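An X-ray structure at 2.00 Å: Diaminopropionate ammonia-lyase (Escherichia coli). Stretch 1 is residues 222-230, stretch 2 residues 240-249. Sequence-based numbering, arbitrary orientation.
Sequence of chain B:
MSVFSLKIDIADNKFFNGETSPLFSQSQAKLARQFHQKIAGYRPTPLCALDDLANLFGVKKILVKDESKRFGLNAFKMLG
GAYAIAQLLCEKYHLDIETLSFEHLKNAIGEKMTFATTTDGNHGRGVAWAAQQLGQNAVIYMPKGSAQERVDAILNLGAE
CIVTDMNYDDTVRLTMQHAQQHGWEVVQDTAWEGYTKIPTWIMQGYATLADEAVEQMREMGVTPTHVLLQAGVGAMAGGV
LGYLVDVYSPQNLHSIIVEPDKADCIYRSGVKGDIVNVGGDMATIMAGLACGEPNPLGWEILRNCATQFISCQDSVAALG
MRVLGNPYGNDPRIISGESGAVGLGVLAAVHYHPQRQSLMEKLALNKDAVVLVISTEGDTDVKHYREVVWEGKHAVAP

Stretch 1 (222-230) VTPTHVLLQ
Stretch 2, residues 240-249: VLGYLVDVYS

What holds the strand against the helix at the apolar centre? Leu229 and Val227, both with CA-to-CB toward the helix, supply the strand's side of the packing. Leu229 (chi1 m, chi2 t) places CD1 3.7 Å from Leu241 CB and CD2 3.8 Å from Val240 CG1, so its fork reaches two consecutive helical residues. Val227 (chi1 p) sets CG2 3.9 Å from Leu244 CD1 and, more loosely, CG1 4.3 Å from Leu241 CD1. Val240 is t, Leu241 t/p and Leu244 m/t.

How do the backbones run to allow this? Strand 226-230 is extended, with phi/psi from -140/132 at Val227 to -71/144 at Gln230, and alternation turns His226, Leu228 and Gln230 out of reach. Helix 240-248 runs nearly antiparallel to it, at 167°, with the axes 10.7 Å apart at closest approach. In register, Leu229 CA lies 8.2 Å from Leu241 CA, and Pro224 CA 8.6 Å from Tyr248 CA. Regular i to i+4 bonds, such as Leu244 N to Val240 O at 3.0 Å, continue to Ser249 N, donating to Val245 O at 2.9 Å; Ser249 then leaves helical geometry at phi 78°.

What does Tyr248 do at the helix end? Its ring (chi1 m, chi2 -65°) packs on Pro224, whose CG lies over one face, 4.0 Å from the ring centroid in a CH-pi contact. Pro224 CD comes within 3.3 Å of Tyr248 CZ, a tight apolar approach. Thr223 (chi1 m) adds CG2 3.8 Å from Tyr248 CE1, obliquely.

Where does the contact become polar? No direct hydrogen bond joins the stretches; a water bridges them instead, donating to Val222 O at 2.8 Å and hydrogen-bonded to Tyr248 OH at 2.6 Å. Thus the tyrosine combines apolar ring packing with a polar link through its hydroxyl.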

ATOM      1  N   VAL B 222      14.279 -10.565  21.800  1.00 35.95           N
ATOM      2  CA  VAL B 222      14.322  -9.100  21.949  1.00 34.29           C
ATOM      3  C   VAL B 222      13.570  -8.620  23.188  1.00 33.57           C
ATOM      4  O   VAL B 222      12.700  -9.314  23.721  1.00 33.38           O
ATOM      5  CB  VAL B 222      13.789  -8.330  20.699  1.00 32.22           C
ATOM      6  CG1 VAL B 222      14.545  -8.715  19.427  1.00 32.86           C
ATOM      7  CG2 VAL B 222      12.272  -8.512  20.522  1.00 30.05           C
ATOM      8  N   THR B 223      13.886  -7.411  23.622  1.00 33.28           N
ATOM      9  CA  THR B 223      13.200  -6.802  24.756  1.00 32.82           C
ATOM     10  C   THR B 223      12.684  -5.433  24.299  1.00 30.64           C
ATOM     11  O   THR B 223      13.438  -4.629  23.779  1.00 31.08           O
ATOM     12  CB  THR B 223      14.150  -6.641  25.971  1.00 35.36           C
ATOM     13  OG1 THR B 223      14.776  -7.897  26.274  1.00 37.44           O
ATOM     14  CG2 THR B 223      13.393  -6.161  27.213  1.00 35.51           C
ATOM     15  N   PRO B 224      11.403  -5.145  24.518  1.00 28.84           N
ATOM     16  CA  PRO B 224      11.001  -3.817  24.057  1.00 27.39           C
ATOM     17  C   PRO B 224      11.537  -2.695  24.964  1.00 28.50           C
ATOM     18  O   PRO B 224      11.533  -2.825  26.199  1.00 29.83           O
ATOM     19  CB  PRO B 224       9.476  -3.883  24.111  1.00 25.82           C
ATOM     20  CG  PRO B 224       9.164  -4.887  25.187  1.00 26.69           C
ATOM     21  CD  PRO B 224      10.354  -5.812  25.308  1.00 28.50           C
ATOM     22  N   THR B 225      11.990  -1.607  24.350  1.00 27.91           N
ATOM     23  CA  THR B 225      12.304  -0.390  25.084  1.00 28.86           C
ATOM     24  C   THR B 225      11.089   0.545  25.158  1.00 27.87           C
ATOM     25  O   THR B 225      10.969   1.333  26.110  1.00 29.07           O
ATOM     26  CB  THR B 225      13.454   0.385  24.404  1.00 29.42           C
ATOM     27  OG1 THR B 225      13.116   0.590  23.029  1.00 27.43           O
ATOM     28  CG2 THR B 225      14.767  -0.389  24.504  1.00 30.88           C
ATOM     29  N   HIS B 226      10.219   0.471  24.146  1.00 26.05           N
ATOM     30  CA  HIS B 226       9.051   1.351  24.008  1.00 25.38           C
ATOM     31  C   HIS B 226       7.796   0.590  23.710  1.00 23.99           C
ATOM     32  O   HIS B 226       7.857  -0.503  23.148  1.00 23.40           O
ATOM     33  CB  HIS B 226       9.256   2.339  22.852  1.00 24.95           C
ATOM     34  CG  HIS B 226      10.390   3.297  23.067  1.00 26.49           C
ATOM     35  ND1 HIS B 226      11.676   2.903  23.059  1.00 27.71           N
ATOM     36  CD2 HIS B 226      10.400   4.664  23.321  1.00 27.66           C
ATOM     37  CE1 HIS B 226      12.484   3.962  23.296  1.00 29.22           C
ATOM     38  NE2 HIS B 226      11.703   5.041  23.469  1.00 29.38           N
ATOM     39  N   VAL B 227       6.650   1.177  24.075  1.00 23.76           N
ATOM     40  CA  VAL B 227       5.352   0.740  23.560  1.00 22.77           C
ATOM     41  C   VAL B 227       4.465   1.961  23.276  1.00 22.79           C
ATOM     42  O   VAL B 227       4.394   2.904  24.087  1.00 23.63           O
ATOM     43  CB  VAL B 227       4.661  -0.311  24.469  1.00 22.85           C
ATOM     44  CG1 VAL B 227       4.347   0.248  25.858  1.00 24.06           C
ATOM     45  CG2 VAL B 227       3.401  -0.870  23.805  1.00 21.21           C
ATOM     46  N   LEU B 228       3.858   1.963  22.091  1.00 21.59           N
ATOM     47  CA  LEU B 228       2.873   2.961  21.738  1.00 21.84           C
ATOM     48  C   LEU B 228       1.503   2.328  21.853  1.00 21.17           C
ATOM     49  O   LEU B 228       1.241   1.264  21.274  1.00 20.87           O
ATOM     50  CB  LEU B 228       3.118   3.539  20.336  1.00 21.84           C
ATOM     51  CG  LEU B 228       4.127   4.713  20.359  1.00 23.24           C
ATOM     52  CD1 LEU B 228       5.553   4.200  20.524  1.00 23.63           C
ATOM     53  CD2 LEU B 228       4.037   5.591  19.109  1.00 23.79           C
ATOM     54  N   LEU B 229       0.634   2.978  22.610  1.00 21.40           N
ATOM     55  CA  LEU B 229      -0.690   2.454  22.851  1.00 20.54           C
ATOM     56  C   LEU B 229      -1.729   3.527  22.532  1.00 21.39           C
ATOM     57  O   LEU B 229      -1.812   4.550  23.221  1.00 22.43           O
ATOM     58  CB  LEU B 229      -0.802   1.978  24.325  1.00 20.68           C
ATOM     59  CG  LEU B 229       0.077   0.787  24.753  1.00 20.35           C
ATOM     60  CD1 LEU B 229       0.041   0.592  26.277  1.00 21.30           C
ATOM     61  CD2 LEU B 229      -0.365  -0.491  24.038  1.00 19.10           C
ATOM     62  N   GLN B 230      -2.528   3.290  21.499  1.00 20.96           N
ATOM     63  CA  GLN B 230      -3.626   4.194  21.168  1.00 21.96           C
ATOM     64  C   GLN B 230      -4.729   4.063  22.214  1.00 22.48           C
ATOM     65  O   GLN B 230      -4.972   2.970  22.718  1.00 22.01           O
ATOM     66  CB  GLN B 230      -4.178   3.948  19.752  1.00 21.30           C
ATOM     67  CG  GLN B 230      -4.709   2.544  19.454  1.00 20.46           C
ATOM     68  CD  GLN B 230      -3.614   1.615  18.937  1.00 19.56           C
ATOM     69  OE1 GLN B 230      -2.748   1.199  19.693  1.00 19.51           O
ATOM     70  NE2 GLN B 230      -3.652   1.300  17.651  1.00 19.07           N
ATOM     71  N   VAL B 240      -3.284  -3.519  28.813  1.00 22.66           N
ATOM     72  CA  VAL B 240      -2.037  -3.931  28.183  1.00 22.00           C
ATOM     73  C   VAL B 240      -0.790  -3.349  28.892  1.00 23.22           C
ATOM     74  O   VAL B 240       0.167  -4.078  29.127  1.00 23.41           O
ATOM     75  CB  VAL B 240      -2.089  -3.591  26.684  1.00 20.66           C
ATOM     76  CG1 VAL B 240      -0.726  -3.733  26.004  1.00 20.45           C
ATOM     77  CG2 VAL B 240      -3.124  -4.496  25.999  1.00 19.60           C
ATOM     78  N   LEU B 241      -0.811  -2.058  29.230  1.00 23.66           N
ATOM     79  CA  LEU B 241       0.328  -1.450  29.933  1.00 25.51           C
ATOM     80  C   LEU B 241       0.453  -2.073  31.320  1.00 26.89           C
ATOM     81  O   LEU B 241       1.562  -2.271  31.834  1.00 28.24           O
ATOM     82  CB  LEU B 241       0.240   0.089  29.982  1.00 26.00           C
ATOM     83  CG  LEU B 241       1.433   0.808  30.638  1.00 28.08           C
ATOM     84  CD1 LEU B 241       2.739   0.682  29.844  1.00 27.71           C
ATOM     85  CD2 LEU B 241       1.148   2.271  30.953  1.00 29.15           C
ATOM     86  N   GLY B 242      -0.683  -2.431  31.907  1.00 27.01           N
ATOM     87  CA  GLY B 242      -0.667  -3.081  33.224  1.00 29.19           C
ATOM     88  C   GLY B 242       0.111  -4.384  33.166  1.00 29.38           C
ATOM     89  O   GLY B 242       0.982  -4.627  34.007  1.00 31.15           O
ATOM     90  N   TYR B 243      -0.183  -5.200  32.148  1.00 27.93           N
ATOM     91  CA  TYR B 243       0.514  -6.477  31.949  1.00 28.33           C
ATOM     92  C   TYR B 243       2.000  -6.252  31.664  1.00 29.00           C
ATOM     93  O   TYR B 243       2.842  -6.868  32.303  1.00 30.69           O
ATOM     94  CB  TYR B 243      -0.100  -7.304  30.820  1.00 27.00           C
ATOM     95  CG  TYR B 243       0.692  -8.573  30.495  1.00 27.93           C
ATOM     96  CD1 TYR B 243       1.735  -8.569  29.565  1.00 27.79           C
ATOM     97  CD2 TYR B 243       0.418  -9.768  31.149  1.00 29.56           C
ATOM     98  CE1 TYR B 243       2.465  -9.725  29.291  1.00 28.78           C
ATOM     99  CE2 TYR B 243       1.133 -10.925  30.870  1.00 30.50           C
ATOM    100  CZ  TYR B 243       2.153 -10.897  29.942  1.00 30.07           C
ATOM    101  OH  TYR B 243       2.839 -12.067  29.695  1.00 31.41           O
ATOM    102  N   LEU B 244       2.300  -5.383  30.695  1.00 27.70           N
ATOM    103  CA  LEU B 244       3.674  -5.162  30.230  1.00 28.73           C
ATOM    104  C   LEU B 244       4.584  -4.648  31.346  1.00 31.25           C
ATOM    105  O   LEU B 244       5.736  -5.079  31.488  1.00 33.07           O
ATOM    106  CB  LEU B 244       3.688  -4.168  29.068  1.00 26.80           C
ATOM    107  CG  LEU B 244       3.142  -4.655  27.722  1.00 25.10           C
ATOM    108  CD1 LEU B 244       3.151  -3.545  26.681  1.00 23.99           C
ATOM    109  CD2 LEU B 244       3.911  -5.872  27.215  1.00 25.24           C
ATOM    110  N   VAL B 245       4.033  -3.735  32.134  1.00 31.86           N
ATOM    111  CA  VAL B 245       4.765  -3.050  33.181  1.00 34.83           C
ATOM    112  C   VAL B 245       4.960  -4.015  34.352  1.00 37.08           C
ATOM    113  O   VAL B 245       5.934  -3.911  35.089  1.00 39.57           O
ATOM    114  CB  VAL B 245       4.029  -1.727  33.503  1.00 34.83           C
ATOM    115  CG1 VAL B 245       3.665  -1.561  34.961  1.00 36.88           C
ATOM    116  CG2 VAL B 245       4.718  -0.535  32.864  1.00 34.35           C
ATOM    117  N   ASP B 246       4.066  -4.999  34.469  1.00 36.47           N
ATOM    118  CA  ASP B 246       4.281  -6.107  35.399  1.00 38.98           C
ATOM    119  C   ASP B 246       5.442  -7.001  34.957  1.00 39.84           C
ATOM    120  O   ASP B 246       6.223  -7.452  35.795  1.00 42.82           O
ATOM    121  CB  ASP B 246       3.001  -6.941  35.597  1.00 38.30           C
ATOM    122  CG  ASP B 246       3.114  -7.926  36.756  1.00 40.95           C
ATOM    123  OD1 ASP B 246       3.522  -7.524  37.868  1.00 43.08           O
ATOM    124  OD2 ASP B 246       2.783  -9.114  36.557  1.00 41.08           O
ATOM    125  N   VAL B 247       5.536  -7.252  33.651  1.00 38.06           N
ATOM    126  CA  VAL B 247       6.614  -8.037  33.048  1.00 38.55           C
ATOM    127  C   VAL B 247       7.939  -7.271  33.043  1.00 40.15           C
ATOM    128  O   VAL B 247       8.974  -7.828  33.411  1.00 42.78           O
ATOM    129  CB  VAL B 247       6.270  -8.432  31.588  1.00 36.25           C
ATOM    130  CG1 VAL B 247       7.475  -9.024  30.860  1.00 36.72           C
ATOM    131  CG2 VAL B 247       5.097  -9.405  31.553  1.00 35.16           C
ATOM    132  N   TYR B 248       7.902  -5.995  32.654  1.00 38.68           N
ATOM    133  CA  TYR B 248       9.123  -5.247  32.346  1.00 39.60           C
ATOM    134  C   TYR B 248       9.566  -4.160  33.322  1.00 42.11           C
ATOM    135  O   TYR B 248      10.697  -3.649  33.206  1.00 43.75           O
ATOM    136  CB  TYR B 248       9.015  -4.640  30.944  1.00 36.96           C
ATOM    137  CG  TYR B 248       8.966  -5.648  29.828  1.00 35.53           C
ATOM    138  CD1 TYR B 248      10.060  -6.469  29.560  1.00 36.96           C
ATOM    139  CD2 TYR B 248       7.823  -5.772  29.024  1.00 33.63           C
ATOM    140  CE1 TYR B 248      10.020  -7.385  28.523  1.00 36.28           C
ATOM    141  CE2 TYR B 248       7.774  -6.682  27.981  1.00 32.58           C
ATOM    142  CZ  TYR B 248       8.875  -7.482  27.736  1.00 33.61           C
ATOM    143  OH  TYR B 248       8.829  -8.384  26.709  1.00 33.22           O
ATOM    144  N   SER B 249       8.710  -3.825  34.286  1.00 42.67           N
ATOM    145  CA  SER B 249       8.902  -2.682  35.186  1.00 44.71           C
ATOM    146  C   SER B 249       8.530  -1.388  34.475  1.00 43.07           C
ATOM    147  O   SER B 249       8.876  -1.187  33.307  1.00 41.83           O
ATOM    148  CB  SER B 249      10.333  -2.590  35.753  1.00 48.02           C
ATOM    149  OG  SER B 249      11.160  -1.837  34.867  1.00 48.66           O
TER
HETATM  150  O   HOH W   1      11.064  -9.528  25.933  1.00 33.12           O